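Local coordinates for endo-1,4-beta-xylanase C (PDB 4XUO), which hydrolyses internal beta-1,4-xylosidic linkages of xylan, and is represented here by its N-terminal CBM22-1 xylan-binding domain, at residues Asp88-Val93 with Tyr104-Ala109; Thr92-Asp97 with Ser132-Leu137. All coordinates share one frame; numbering follows the deposited sequence.

Contact 1: residues Asp88-Val93 with Tyr104-Ala109; sequences DLKFTV and YDQVNA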
loop_
_atom_site.group_PDB
_atom_site.type_symbol
_atom_site.label_atom_id
_atom_site.label_comp_id
_atom_site.label_asym_id
_atom_site.label_seq_id
_atom_site.Cartn_x
_atom_site.Cartn_y
_atom_site.Cartn_z
ATOM N N ASP A 88 10.199 -8.535 5.730
ATOM C CA ASP A 88 9.894 -7.171 6.184
ATOM C C ASP A 88 9.105 -6.492 5.069
ATOM O O ASP A 88 9.422 -6.682 3.891
ATOM C CB ASP A 88 11.161 -6.382 6.526
ATOM C CG ASP A 88 11.980 -6.992 7.705
ATOM O OD1 ASP A 88 11.399 -7.585 8.648
ATOM O OD2 ASP A 88 13.237 -6.879 7.674
ATOM N N LEU A 89 8.053 -5.763 5.426
ATOM C CA LEU A 89 7.172 -5.094 4.443
ATOM C C LEU A 89 7.072 -3.615 4.792
ATOM O O LEU A 89 6.978 -3.262 5.970
ATOM C CB LEU A 89 5.741 -5.665 4.465
ATOM C CG LEU A 89 5.479 -6.885 3.584
ATOM C CD1 LEU A 89 6.417 -8.013 3.952
ATOM C CD2 LEU A 89 4.020 -7.307 3.711
ATOM N N LYS A 90 7.042 -2.762 3.775
ATOM C CA LYS A 90 6.778 -1.329 4.000
ATOM C C LYS A 90 6.016 -0.724 2.855
ATOM O O LYS A 90 6.032 -1.289 1.738
ATOM C CB LYS A 90 8.084 -0.551 4.185
ATOM C CG LYS A 90 8.983 -0.433 2.963
ATOM C CD LYS A 90 10.269 0.311 3.300
ATOM C CE LYS A 90 10.782 1.034 2.077
ATOM N NZ LYS A 90 12.188 1.428 2.205
ATOM N N PHE A 91 5.397 0.434 3.103
ATOM C CA PHE A 91 4.835 1.257 2.020
ATOM C C PHE A 91 5.836 2.290 1.494
ATOM O O PHE A 91 6.493 2.942 2.270
ATOM C CB PHE A 91 3.633 2.048 2.525
ATOM C CG PHE A 91 2.402 1.223 2.800
ATOM C CD1 PHE A 91 1.719 0.587 1.787
ATOM C CD2 PHE A 91 1.856 1.193 4.098
ATOM C CE1 PHE A 91 0.562 -0.128 2.047
ATOM C CE2 PHE A 91 0.693 0.498 4.349
ATOM C CZ PHE A 91 0.055 -0.173 3.326
ATOM N N THR A 92 5.891 2.514 0.178
ATOM C CA THR A 92 6.744 3.522 -0.438
ATOM C C THR A 92 5.878 4.300 -1.457
ATOM O O THR A 92 4.956 3.747 -2.019
ATOM C CB THR A 92 7.902 2.815 -1.180
ATOM O OG1 THR A 92 8.676 2.080 -0.224
ATOM C CG2 THR A 92 8.812 3.794 -1.902
ATOM N N VAL A 93 6.136 5.591 -1.620
ATOM C CA VAL A 93 5.520 6.407 -2.692
ATOM C C VAL A 93 6.596 6.800 -3.723
ATOM O O VAL A 93 7.581 7.447 -3.418
ATOM C CB VAL A 93 4.796 7.656 -2.116
ATOM C CG1 VAL A 93 4.206 8.510 -3.252
ATOM C CG2 VAL A 93 3.675 7.212 -1.188
ATOM N N TYR A 104 11.754 8.513 -4.519
ATOM C CA TYR A 104 11.198 7.431 -3.697
ATOM C C TYR A 104 11.115 7.932 -2.253
ATOM O O TYR A 104 12.142 8.201 -1.632
ATOM C CB TYR A 104 12.031 6.143 -3.820
ATOM C CG TYR A 104 11.894 5.601 -5.221
ATOM C CD1 TYR A 104 10.767 4.875 -5.578
ATOM C CD2 TYR A 104 12.861 5.837 -6.205
ATOM C CE1 TYR A 104 10.582 4.405 -6.861
ATOM C CE2 TYR A 104 12.678 5.364 -7.501
ATOM C CZ TYR A 104 11.530 4.663 -7.820
ATOM O OH TYR A 104 11.309 4.195 -9.105
ATOM N N ASP A 105 9.895 8.091 -1.776
ATOM C CA ASP A 105 9.590 8.666 -0.457
ATOM C C ASP A 105 9.184 7.560 0.517
ATOM O O ASP A 105 8.382 6.688 0.182
ATOM C CB ASP A 105 8.384 9.631 -0.557
ATOM C CG ASP A 105 8.633 10.879 -1.408
ATOM O OD1 ASP A 105 9.781 11.212 -1.743
ATOM O OD2 ASP A 105 7.630 11.557 -1.757
ATOM N N GLN A 106 9.700 7.593 1.747
ATOM C CA GLN A 106 9.359 6.565 2.739
ATOM C C GLN A 106 8.075 6.987 3.490
ATOM O O GLN A 106 7.853 8.166 3.750
ATOM C CB GLN A 106 10.540 6.283 3.721
ATOM C CG GLN A 106 10.159 5.342 4.881
ATOM C CD GLN A 106 11.246 4.367 5.371
ATOM O OE1 GLN A 106 11.739 3.493 4.641
ATOM N NE2 GLN A 106 11.582 4.491 6.635
ATOM N N VAL A 107 7.182 6.040 3.717
ATOM C CA VAL A 107 5.961 6.269 4.472
ATOM C C VAL A 107 6.158 5.762 5.882
ATOM O O VAL A 107 5.902 6.479 6.847
ATOM C CB VAL A 107 4.793 5.527 3.834
ATOM C CG1 VAL A 107 3.527 5.599 4.691
ATOM C CG2 VAL A 107 4.564 6.092 2.450
ATOM N N ASN A 108 6.609 4.517 5.992
ATOM C CA ASN A 108 6.821 3.867 7.312
ATOM C C ASN A 108 8.062 3.000 7.367
ATOM O O ASN A 108 8.560 2.530 6.349
ATOM C CB ASN A 108 5.616 3.002 7.675
ATOM C CG ASN A 108 5.395 1.829 6.698
ATOM O OD1 ASN A 108 5.584 1.953 5.481
ATOM N ND2 ASN A 108 4.976 0.700 7.227
ATOM N N ALA A 109 8.562 2.766 8.570
ATOM C CA ALA A 109 9.666 1.833 8.721
ATOM C C ALA A 109 9.171 0.421 8.386
ATOM O O ALA A 109 8.052 0.055 8.709
ATOM C CB ALA A 109 10.223 1.881 10.146
#
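V93 and D105 form the hydrogen-bonded antiparallel pair of this beta hairpin: V93 N donates to D105 O at 3.1 Å, and D105 N donates back to V93 O at 2.9 Å, both nearly straight (169° and 173°). Toward K90 the segments diverge, CA-CA spacing growing from 5.1 Å (T92-Q106) to 6.2 Å (K90-N108). V107 N bonds F91 O only weakly, and the next backbone donor on strand 87-96 is met by a side chain. The N108 amide oxygen OD1 accepts from F91 N at 2.8 Å through an in-plane lone pair. With chi1 at 63°, N108 CG sits between its own backbone N and carbonyl carbon, which swings the amide back to the strand. OD1 thus replaces a backbone acceptor beyond the end of strand 102-106. On the face carrying K90, T92 and Q106, the extended lysine chain crosses the bent glutamine at about a right angle, and K90 NZ reaches Q106 OE1 at 3.2 Å, nearly along the C=O axis. T92 OG1 is satisfied by E138, and the D105 carboxylate by Y125 and R95. On the other face V107 packs on two neighbours, its CB 3.9 Å from F91 CB and its CG2 3.9 Å from V93 CG2. That face turns inward, where strand 119-125 covers F91 and N108 with L121 and V93 with Y125, while strand 132-139 flanks strand 87-96 along its other edge.

Contact 2: residues Thr92-Asp97 with Ser132-Leu137; sequences TVERRD and SLLLYL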
loop_
_atom_site.group_PDB
_atom_site.type_symbol
_atom_site.label_atom_id
_atom_site.label_comp_id
_atom_site.label_asym_id
_atom_site.label_seq_id
_atom_site.Cartn_x
_atom_site.Cartn_y
_atom_site.Cartn_z
ATOM N N THR A 92 5.891 2.514 0.178
ATOM C CA THR A 92 6.744 3.522 -0.438
ATOM C C THR A 92 5.878 4.300 -1.457
ATOM O O THR A 92 4.956 3.747 -2.019
ATOM C CB THR A 92 7.902 2.815 -1.180
ATOM O OG1 THR A 92 8.676 2.080 -0.224
ATOM C CG2 THR A 92 8.812 3.794 -1.902
ATOM N N VAL A 93 6.136 5.591 -1.620
ATOM C CA VAL A 93 5.520 6.407 -2.692
ATOM C C VAL A 93 6.596 6.800 -3.723
ATOM O O VAL A 93 7.581 7.447 -3.418
ATOM C CB VAL A 93 4.796 7.656 -2.116
ATOM C CG1 VAL A 93 4.206 8.510 -3.252
ATOM C CG2 VAL A 93 3.675 7.212 -1.188
ATOM N N GLU A 94 6.379 6.353 -4.958
ATOM C CA GLU A 94 7.152 6.788 -6.113
ATOM C C GLU A 94 6.486 8.055 -6.670
ATOM O O GLU A 94 5.318 8.034 -7.022
ATOM C CB GLU A 94 7.122 5.659 -7.135
ATOM C CG GLU A 94 7.631 5.985 -8.518
ATOM C CD GLU A 94 7.560 4.749 -9.391
ATOM O OE1 GLU A 94 6.485 4.461 -9.946
ATOM O OE2 GLU A 94 8.568 4.047 -9.488
ATOM N N ARG A 95 7.247 9.157 -6.721
ATOM C CA ARG A 95 6.743 10.511 -6.981
ATOM C C ARG A 95 7.517 11.157 -8.151
ATOM O O ARG A 95 8.735 11.083 -8.203
ATOM C CB ARG A 95 6.908 11.371 -5.712
ATOM C CG ARG A 95 6.563 12.854 -5.900
ATOM C CD ARG A 95 6.411 13.619 -4.582
ATOM N NE ARG A 95 7.619 13.471 -3.791
ATOM C CZ ARG A 95 8.717 14.223 -3.932
ATOM N NH1 ARG A 95 8.755 15.267 -4.755
ATOM N NH2 ARG A 95 9.787 13.953 -3.213
ATOM N N ARG A 96 6.819 11.760 -9.098
ATOM C CA ARG A 96 7.476 12.694 -10.021
ATOM C C ARG A 96 7.508 14.060 -9.384
ATOM O O ARG A 96 6.453 14.600 -9.065
ATOM C CB ARG A 96 6.713 12.815 -11.318
ATOM C CG ARG A 96 6.973 11.707 -12.272
ATOM C CD ARG A 96 6.336 12.030 -13.600
ATOM N NE ARG A 96 6.635 11.008 -14.594
ATOM C CZ ARG A 96 6.093 9.795 -14.615
ATOM N NH1 ARG A 96 5.211 9.423 -13.690
ATOM N NH2 ARG A 96 6.426 8.940 -15.567
ATOM N N ASP A 97 8.702 14.629 -9.239
ATOM C CA ASP A 97 8.818 15.931 -8.581
ATOM C C ASP A 97 8.490 17.060 -9.568
ATOM O O ASP A 97 8.121 16.795 -10.711
ATOM C CB ASP A 97 10.177 16.081 -7.880
ATOM C CG ASP A 97 11.355 16.184 -8.839
ATOM O OD1 ASP A 97 11.182 16.489 -10.028
ATOM O OD2 ASP A 97 12.474 15.977 -8.365
ATOM N N SER A 132 2.760 13.332 -10.157
ATOM C CA SER A 132 2.221 11.998 -10.049
ATOM C C SER A 132 2.724 11.333 -8.768
ATOM O O SER A 132 3.851 11.567 -8.345
ATOM C CB SER A 132 2.617 11.145 -11.272
ATOM O OG SER A 132 3.970 10.786 -11.228
ATOM N N LEU A 133 1.885 10.460 -8.208
ATOM C CA LEU A 133 2.177 9.709 -6.954
ATOM C C LEU A 133 1.698 8.269 -7.110
ATOM O O LEU A 133 0.537 8.049 -7.459
ATOM C CB LEU A 133 1.377 10.283 -5.781
ATOM C CG LEU A 133 1.610 11.741 -5.457
ATOM C CD1 LEU A 133 0.560 12.190 -4.440
ATOM C CD2 LEU A 133 3.022 11.941 -4.928
ATOM N N LEU A 134 2.579 7.302 -6.845
ATOM C CA LEU A 134 2.222 5.899 -6.873
ATOM C C LEU A 134 2.650 5.217 -5.573
ATOM O O LEU A 134 3.839 5.140 -5.259
ATOM C CB LEU A 134 2.888 5.215 -8.065
ATOM C CG LEU A 134 2.521 3.740 -8.027
ATOM C CD1 LEU A 134 1.154 3.523 -8.636
ATOM C CD2 LEU A 134 3.609 2.850 -8.597
ATOM N N LEU A 135 1.664 4.742 -4.821
ATOM C CA LEU A 135 1.907 3.966 -3.581
ATOM C C LEU A 135 2.101 2.491 -3.934
ATOM O O LEU A 135 1.379 1.931 -4.754
ATOM C CB LEU A 135 0.688 4.114 -2.660
ATOM C CG LEU A 135 0.725 3.314 -1.346
ATOM C CD1 LEU A 135 1.819 3.881 -0.490
ATOM C CD2 LEU A 135 -0.634 3.462 -0.653
ATOM N N TYR A 136 3.064 1.848 -3.305
ATOM C CA TYR A 136 3.210 0.405 -3.417
ATOM C C TYR A 136 3.686 -0.221 -2.120
ATOM O O TYR A 136 4.300 0.444 -1.277
ATOM C CB TYR A 136 4.078 -0.037 -4.621
ATOM C CG TYR A 136 5.516 0.418 -4.650
ATOM C CD1 TYR A 136 5.839 1.730 -4.980
ATOM C CD2 TYR A 136 6.570 -0.469 -4.393
ATOM C CE1 TYR A 136 7.139 2.151 -5.029
ATOM C CE2 TYR A 136 7.872 -0.065 -4.467
ATOM C CZ TYR A 136 8.171 1.250 -4.778
ATOM O OH TYR A 136 9.483 1.668 -4.848
ATOM N N LEU A 137 3.381 -1.506 -1.978
ATOM C CA LEU A 137 3.753 -2.295 -0.783
ATOM C C LEU A 137 4.836 -3.290 -1.216
ATOM O O LEU A 137 4.589 -4.112 -2.099
ATOM C CB LEU A 137 2.503 -2.997 -0.255
ATOM C CG LEU A 137 2.647 -3.994 0.892
ATOM C CD1 LEU A 137 3.101 -3.296 2.186
ATOM C CD2 LEU A 137 1.339 -4.732 1.124
HETATM O O HOH W 1 4.836 8.820 -9.589
#
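S132 meets R96 twice. Its carbonyl O accepts from R96 N at 3.1 Å, and its hydroxyl OG lies in the guanidinium plane, 3.1 Å from the donor R96 NH1; a water joins this hydroxyl to E94 O. L133 turns to the other face, where its CD2 touches R95 CG at 3.8 Å and V93 CG1 beyond it. L134 N bonds to E94 O and E94 N to L134 O, both at 2.8 Å, while L134 CD2 lies alongside E94 OE1. The E94 carboxylate has its polar partners in Y104 and R27. L135 is a non-hydrogen-bonded partner of V93, and its CD1 packs on V93 CG2 at 3.9 Å. Y136 exchanges two backbone bonds with T92, and its chi1 of 62° folds the ring back over that threonine. There T92 CB makes a CH-pi contact, 4.2 Å from the ring centroid and 22° off the normal, while E94 CB comes to the ring edge. A leucine replacing Y136 is likely to leave T92 CB without its aromatic face and R27 without its cation-pi partner. The strands run antiparallel at 161°, in the middle of a beta-sandwich sheet: strand 57-61 borders 132-139, with S59 beside L134 and Y136, strand 102-106 borders 87-96, and Y125 of strand 119-125 covers R95 and L133 from the opposing sheet.

Contacts 1 and 2 use the two edges of strand 87-96 and share T92 and V93, so three neighbouring strands of one sheet are joined in order 102-106, 87-96, 132-139; their centres lie 10 Å apart. Side chains tie them together on both faces. On one, Y104 OH is 2.8 Å from E94 OE2, a probable hydrogen bond, and Y104 CD1 packs 3.5 Å from Y136 OH. On the other, D105 OD2 forms a salt bridge with R95 NE at 2.8 Å. The calcium ion, bound by S15, E17, Q41, Q44 and D149, stands apart: the F91 side chain of contact 1 is about 14 Å from it.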